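Local coordinates for protein dipeptide Epimerase (Enterococcus faecalis V583, PDB 3JVA) that belongs to the mandelate racemase/muconate lactonizing enzyme branch of the enolase superfamily and carries a magnesium ion in its barrel domain, at residues 288-293 / 305-310; 299-304 / 332-337. One frame throughout, in Å; residues are numbered along the deposited sequence.

Contact 1. Residues 288-293 / 305-310; sequences CMIGCM and AHLAAA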
ATOM      1  N   CYS B 288      -3.217 -25.773 -12.417  1.00 17.96           N
ATOM      2  CA  CYS B 288      -4.226 -26.421 -11.591  1.00 18.68           C
ATOM      3  C   CYS B 288      -4.089 -27.935 -11.574  1.00 18.41           C
ATOM      4  O   CYS B 288      -3.605 -28.540 -12.525  1.00 19.83           O
ATOM      5  CB  CYS B 288      -5.637 -26.090 -12.104  1.00 19.25           C
ATOM      6  SG  CYS B 288      -6.201 -24.415 -11.731  1.00 20.89           S
ATOM      7  N   MET B 289      -4.498 -28.535 -10.465  1.00 19.95           N
ATOM      8  CA  MET B 289      -4.524 -29.982 -10.357  1.00 18.39           C
ATOM      9  C   MET B 289      -5.986 -30.239 -10.060  1.00 19.45           C
ATOM     10  O   MET B 289      -6.703 -29.325  -9.655  1.00 20.30           O
ATOM     11  CB  MET B 289      -3.684 -30.498  -9.187  1.00 19.16           C
ATOM     12  CG  MET B 289      -3.812 -32.012  -8.991  1.00 20.62           C
ATOM     13  SD  MET B 289      -2.604 -32.712  -7.817  1.00 25.04           S
ATOM     14  CE  MET B 289      -3.529 -32.686  -6.313  1.00 26.49           C
ATOM     15  N   ILE B 290      -6.452 -31.458 -10.287  1.00 19.42           N
ATOM     16  CA  ILE B 290      -7.832 -31.765  -9.961  1.00 18.56           C
ATOM     17  C   ILE B 290      -7.797 -33.039  -9.131  1.00 21.26           C
ATOM     18  O   ILE B 290      -7.102 -34.000  -9.481  1.00 22.26           O
ATOM     19  CB  ILE B 290      -8.724 -31.936 -11.226  1.00 20.08           C
ATOM     20  CG1 ILE B 290     -10.183 -32.132 -10.795  1.00 20.15           C
ATOM     21  CG2 ILE B 290      -8.237 -33.102 -12.072  1.00 20.97           C
ATOM     22  CD1 ILE B 290     -11.211 -31.804 -11.884  1.00 18.76           C
ATOM     23  N   GLY B 291      -8.504 -33.017  -8.007  1.00 19.03           N
ATOM     24  CA  GLY B 291      -8.531 -34.164  -7.119  1.00 19.86           C
ATOM     25  C   GLY B 291      -9.912 -34.766  -6.956  1.00 19.65           C
ATOM     26  O   GLY B 291     -10.798 -34.545  -7.787  1.00 20.52           O
ATOM     27  N   CYS B 292     -10.102 -35.522  -5.878  1.00 19.39           N
ATOM     28  CA  CYS B 292     -11.383 -36.165  -5.617  1.00 20.63           C
ATOM     29  C   CYS B 292     -11.635 -36.324  -4.128  1.00 22.03           C
ATOM     30  O   CYS B 292     -10.724 -36.159  -3.308  1.00 21.69           O
ATOM     31  CB  CYS B 292     -11.433 -37.543  -6.292  1.00 18.65           C
ATOM     32  SG  CYS B 292     -10.155 -38.702  -5.730  1.00 23.12           S
ATOM     33  N   MET B 293     -12.882 -36.641  -3.787  1.00 22.44           N
ATOM     34  CA  MET B 293     -13.286 -36.837  -2.397  1.00 22.36           C
ATOM     35  C   MET B 293     -13.127 -38.310  -2.040  1.00 22.09           C
ATOM     36  O   MET B 293     -13.093 -39.171  -2.919  1.00 21.38           O
ATOM     37  CB  MET B 293     -14.758 -36.454  -2.204  1.00 22.55           C
ATOM     38  CG  MET B 293     -15.142 -35.090  -2.731  1.00 25.95           C
ATOM     39  SD  MET B 293     -14.229 -33.765  -1.942  1.00 28.74           S
ATOM     40  CE  MET B 293     -14.976 -33.778  -0.326  1.00 27.79           C
ATOM     41  N   ALA B 305     -12.048 -36.403 -14.943  1.00 17.34           N
ATOM     42  CA  ALA B 305     -11.058 -36.837 -15.923  1.00 19.50           C
ATOM     43  C   ALA B 305     -11.285 -36.176 -17.283  1.00 18.58           C
ATOM     44  O   ALA B 305     -10.331 -35.770 -17.945  1.00 19.46           O
ATOM     45  CB  ALA B 305     -11.083 -38.362 -16.055  1.00 19.17           C
ATOM     46  N   HIS B 306     -12.543 -36.065 -17.702  1.00 19.38           N
ATOM     47  CA  HIS B 306     -12.848 -35.414 -18.975  1.00 19.06           C
ATOM     48  C   HIS B 306     -12.417 -33.952 -18.910  1.00 18.47           C
ATOM     49  O   HIS B 306     -11.848 -33.421 -19.858  1.00 20.32           O
ATOM     50  CB  HIS B 306     -14.348 -35.515 -19.280  1.00 18.61           C
ATOM     51  CG  HIS B 306     -14.747 -36.821 -19.898  1.00 19.77           C
ATOM     52  ND1 HIS B 306     -14.855 -36.994 -21.261  1.00 18.54           N
ATOM     53  CD2 HIS B 306     -15.005 -38.029 -19.343  1.00 20.40           C
ATOM     54  CE1 HIS B 306     -15.162 -38.253 -21.519  1.00 20.74           C
ATOM     55  NE2 HIS B 306     -15.258 -38.903 -20.373  1.00 21.76           N
ATOM     56  N   LEU B 307     -12.690 -33.302 -17.785  1.00 18.29           N
ATOM     57  CA  LEU B 307     -12.307 -31.906 -17.608  1.00 18.23           C
ATOM     58  C   LEU B 307     -10.785 -31.750 -17.621  1.00 19.02           C
ATOM     59  O   LEU B 307     -10.247 -30.864 -18.289  1.00 18.84           O
ATOM     60  CB  LEU B 307     -12.849 -31.371 -16.282  1.00 19.40           C
ATOM     61  CG  LEU B 307     -12.421 -29.932 -15.964  1.00 19.74           C
ATOM     62  CD1 LEU B 307     -12.896 -28.982 -17.068  1.00 20.46           C
ATOM     63  CD2 LEU B 307     -12.989 -29.521 -14.621  1.00 19.46           C
ATOM     64  N   ALA B 308     -10.101 -32.609 -16.872  1.00 18.38           N
ATOM     65  CA  ALA B 308      -8.644 -32.558 -16.785  1.00 19.64           C
ATOM     66  C   ALA B 308      -8.021 -32.772 -18.159  1.00 20.70           C
ATOM     67  O   ALA B 308      -7.130 -32.031 -18.572  1.00 20.58           O
ATOM     68  CB  ALA B 308      -8.142 -33.615 -15.808  1.00 20.98           C
ATOM     69  N   ALA B 309      -8.499 -33.783 -18.874  1.00 18.91           N
ATOM     70  CA  ALA B 309      -7.965 -34.061 -20.199  1.00 20.30           C
ATOM     71  C   ALA B 309      -8.227 -32.908 -21.165  1.00 19.86           C
ATOM     72  O   ALA B 309      -7.391 -32.594 -22.010  1.00 21.33           O
ATOM     73  CB  ALA B 309      -8.578 -35.348 -20.746  1.00 20.66           C
ATOM     74  N   ALA B 310      -9.388 -32.272 -21.029  1.00 19.47           N
ATOM     75  CA  ALA B 310      -9.774 -31.183 -21.923  1.00 18.78           C
ATOM     76  C   ALA B 310      -9.054 -29.853 -21.740  1.00 18.42           C
ATOM     77  O   ALA B 310      -8.858 -29.122 -22.711  1.00 17.86           O
ATOM     78  CB  ALA B 310     -11.279 -30.953 -21.827  1.00 18.72           C
TER

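Contact 2. Residues 299-304 / 332-337; sequences IGITAA and GGVSLE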
ATOM      1  N   ILE B 299     -18.751 -41.923 -11.403  1.00 20.18           N
ATOM      2  CA  ILE B 299     -19.266 -40.738 -12.083  1.00 20.39           C
ATOM      3  C   ILE B 299     -18.439 -39.482 -11.791  1.00 19.38           C
ATOM      4  O   ILE B 299     -18.030 -38.769 -12.710  1.00 17.84           O
ATOM      5  CB  ILE B 299     -20.727 -40.485 -11.701  1.00 20.60           C
ATOM      6  CG1 ILE B 299     -21.580 -41.689 -12.117  1.00 22.86           C
ATOM      7  CG2 ILE B 299     -21.226 -39.213 -12.382  1.00 20.14           C
ATOM      8  CD1 ILE B 299     -23.001 -41.662 -11.581  1.00 22.75           C
ATOM      9  N   GLY B 300     -18.194 -39.212 -10.516  1.00 19.98           N
ATOM     10  CA  GLY B 300     -17.410 -38.043 -10.160  1.00 20.70           C
ATOM     11  C   GLY B 300     -16.018 -38.076 -10.768  1.00 20.26           C
ATOM     12  O   GLY B 300     -15.523 -37.068 -11.280  1.00 18.56           O
ATOM     13  N   ILE B 301     -15.382 -39.242 -10.721  1.00 20.47           N
ATOM     14  CA  ILE B 301     -14.042 -39.385 -11.262  1.00 19.70           C
ATOM     15  C   ILE B 301     -14.024 -39.181 -12.769  1.00 18.90           C
ATOM     16  O   ILE B 301     -13.137 -38.516 -13.303  1.00 18.23           O
ATOM     17  CB  ILE B 301     -13.453 -40.781 -10.944  1.00 19.59           C
ATOM     18  CG1 ILE B 301     -13.132 -40.884  -9.448  1.00 19.45           C
ATOM     19  CG2 ILE B 301     -12.221 -41.032 -11.797  1.00 20.83           C
ATOM     20  CD1 ILE B 301     -12.041 -39.909  -8.977  1.00 21.39           C
ATOM     21  N   THR B 302     -15.006 -39.753 -13.454  1.00 18.81           N
ATOM     22  CA  THR B 302     -15.067 -39.640 -14.904  1.00 18.65           C
ATOM     23  C   THR B 302     -15.266 -38.197 -15.348  1.00 19.34           C
ATOM     24  O   THR B 302     -14.602 -37.729 -16.279  1.00 18.35           O
ATOM     25  CB  THR B 302     -16.183 -40.547 -15.462  1.00 20.30           C
ATOM     26  OG1 THR B 302     -15.923 -41.897 -15.053  1.00 19.46           O
ATOM     27  CG2 THR B 302     -16.215 -40.491 -16.989  1.00 18.20           C
ATOM     28  N   ALA B 303     -16.159 -37.482 -14.672  1.00 19.71           N
ATOM     29  CA  ALA B 303     -16.406 -36.090 -15.014  1.00 20.56           C
ATOM     30  C   ALA B 303     -15.103 -35.306 -14.861  1.00 19.62           C
ATOM     31  O   ALA B 303     -14.709 -34.554 -15.750  1.00 19.57           O
ATOM     32  CB  ALA B 303     -17.491 -35.507 -14.105  1.00 20.19           C
ATOM     33  N   ALA B 304     -14.428 -35.502 -13.734  1.00 19.60           N
ATOM     34  CA  ALA B 304     -13.173 -34.802 -13.481  1.00 19.30           C
ATOM     35  C   ALA B 304     -12.101 -35.142 -14.519  1.00 19.55           C
ATOM     36  O   ALA B 304     -11.339 -34.268 -14.932  1.00 19.90           O
ATOM     37  CB  ALA B 304     -12.671 -35.124 -12.070  1.00 19.33           C
ATOM     38  N   GLY B 332     -19.263 -48.480 -17.398  1.00 23.94           N
ATOM     39  CA  GLY B 332     -18.535 -47.504 -18.188  1.00 23.99           C
ATOM     40  C   GLY B 332     -17.748 -46.486 -17.385  1.00 24.07           C
ATOM     41  O   GLY B 332     -17.623 -46.604 -16.167  1.00 23.71           O
ATOM     42  N   GLY B 333     -17.218 -45.481 -18.076  1.00 23.71           N
ATOM     43  CA  GLY B 333     -16.433 -44.456 -17.414  1.00 24.13           C
ATOM     44  C   GLY B 333     -15.086 -45.002 -16.979  1.00 24.75           C
ATOM     45  O   GLY B 333     -14.661 -46.065 -17.436  1.00 22.91           O
ATOM     46  N   VAL B 334     -14.409 -44.272 -16.100  1.00 23.52           N
ATOM     47  CA  VAL B 334     -13.104 -44.691 -15.597  1.00 24.47           C
ATOM     48  C   VAL B 334     -13.264 -46.014 -14.846  1.00 24.59           C
ATOM     49  O   VAL B 334     -14.048 -46.109 -13.904  1.00 23.50           O
ATOM     50  CB  VAL B 334     -12.525 -43.601 -14.667  1.00 22.68           C
ATOM     51  CG1 VAL B 334     -11.262 -44.104 -13.966  1.00 21.43           C
ATOM     52  CG2 VAL B 334     -12.219 -42.354 -15.487  1.00 22.99           C
ATOM     53  N   SER B 335     -12.515 -47.031 -15.275  1.00 25.85           N
ATOM     54  CA  SER B 335     -12.583 -48.365 -14.675  1.00 27.52           C
ATOM     55  C   SER B 335     -12.021 -48.485 -13.261  1.00 25.56           C
ATOM     56  O   SER B 335     -11.302 -47.608 -12.782  1.00 24.64           O
ATOM     57  CB  SER B 335     -11.859 -49.378 -15.568  1.00 30.20           C
ATOM     58  OG  SER B 335     -12.453 -49.435 -16.853  1.00 38.02           O
ATOM     59  N   LEU B 336     -12.354 -49.595 -12.607  1.00 25.51           N
ATOM     60  CA  LEU B 336     -11.886 -49.869 -11.251  1.00 25.50           C
ATOM     61  C   LEU B 336     -10.426 -50.284 -11.300  1.00 26.04           C
ATOM     62  O   LEU B 336      -9.732 -50.261 -10.285  1.00 25.44           O
ATOM     63  CB  LEU B 336     -12.688 -51.013 -10.616  1.00 27.90           C
ATOM     64  CG  LEU B 336     -14.179 -50.842 -10.327  1.00 29.90           C
ATOM     65  CD1 LEU B 336     -14.391 -49.769  -9.272  1.00 28.17           C
ATOM     66  CD2 LEU B 336     -14.898 -50.489 -11.611  1.00 33.93           C
ATOM     67  N   GLU B 337      -9.972 -50.675 -12.486  1.00 26.49           N
ATOM     68  CA  GLU B 337      -8.596 -51.128 -12.677  1.00 28.83           C
ATOM     69  C   GLU B 337      -7.570 -50.050 -12.329  1.00 29.00           C
ATOM     70  O   GLU B 337      -7.628 -48.938 -12.850  1.00 29.00           O
ATOM     71  CB  GLU B 337      -8.407 -51.571 -14.128  1.00 31.60           C
ATOM     72  CG  GLU B 337      -7.075 -52.237 -14.415  1.00 37.66           C
ATOM     73  CD  GLU B 337      -6.925 -52.601 -15.880  1.00 40.11           C
ATOM     74  OE1 GLU B 337      -6.849 -51.680 -16.719  1.00 41.72           O
ATOM     75  OE2 GLU B 337      -6.892 -53.811 -16.189  1.00 44.37           O
TER

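Contact 1. Residues 288-293 / 305-310
I290 of strand 287-290 carries this contact from the strand side by sending both of its branches to helix 298-310. Its CB faces the helix, and the two branches divide the work. CG1 lies anti to the backbone N (chi1 -175°), and with chi2 at 159° the chain runs on extended, carrying CD1 out until it lies 4.0 Å from CD2 of L307. The shorter branch drops to the neighbouring helical position, where I290 CG2 sits 3.8 Å from CB of A308. The leucine also holds its CG anti to the backbone N, and it meets the isoleucine obliquely, methyl against methyl. A308 offers a single methyl, and the helix backbone can therefore come close: CA of I290 and CA of A308 are 6.9 Å apart. I314 of the following strand touches all three side chains, while A274 and L275 of helix 271-284 pack on L307. Every group that meets here is an aliphatic carbon, and all three residues are buried. The chemistry thus implies a joint between barrel strand and outer helix that rests on shape and hydrophobic burial, probably tolerant of small shifts, as dispersion contacts are, with no directional polar bond between the two segments.

Contact 2. Residues 299-304 / 332-337
In the strand, helix, strand succession of the barrel domain, helix 298-310 is the helix that follows strand 287-290, and its first turns receive the loop between strands 331-332 and 341-343. The meeting centres on T302 and the pair G333-V334. The backbone N of V334 donates a hydrogen bond to OG1 of T302, 3.0 Å long and almost straight, with an N-H...O angle of 169°. The threonine can accept it because chi1 of -58° sets OG1 beside its own backbone N and anti to the carbonyl carbon. The same oxygen is also hydrogen-bonded to the carbonyl O of T298, one helical turn earlier, so two bonds grip this buried hydroxyl and fix its rotation.

G333, at a positive phi of 72°, brings its bare CA close beside the hydroxyl, 3.5 Å from T302 OG1. V334 then turns its CB toward the helix. CG2 of I301 lies against the branch point of this valine, 3.9 Å from each of V334 CB, CG1 and CG2, and the two side chains cross at about a right angle. The longer branch of I301 leads away from the loop, its CD1 reaching C292; I301 also touches A321, whereas I352 of strand 352-353 touches T302.

Polar and apolar halves lie next to each other, one straight bond at T302 and one branched-chain contact at I301, and the two meet side by side at V334. The result is a buried seam between an outer barrel helix and an irregular C-terminal loop laid across its first turns, within the modified TIM barrel found in the enolase superfamily.

Overall arrangement
Both contacts use helix 298-310, at successive stretches and with different partners, and both are buried. Contact 1 lies deeper, its centre about 7 Å from the centre of the chain, and joins the helix to a barrel strand of its own beta-alpha-beta unit; contact 2, its centre about 12 Å from the same point, joins the earlier turns to a loop much later in the chain, one whose S335 and E337 are exposed, with partly exposed G333 at the contact's edge. Contact 1 is purely aliphatic, whereas contact 2 adds a hydrogen bond where the partner is an irregular loop. The two are continuous, since I290 CD1 packs 3.6 Å from A304 CB and C292 CB lies 3.6 Å from I301 CD1.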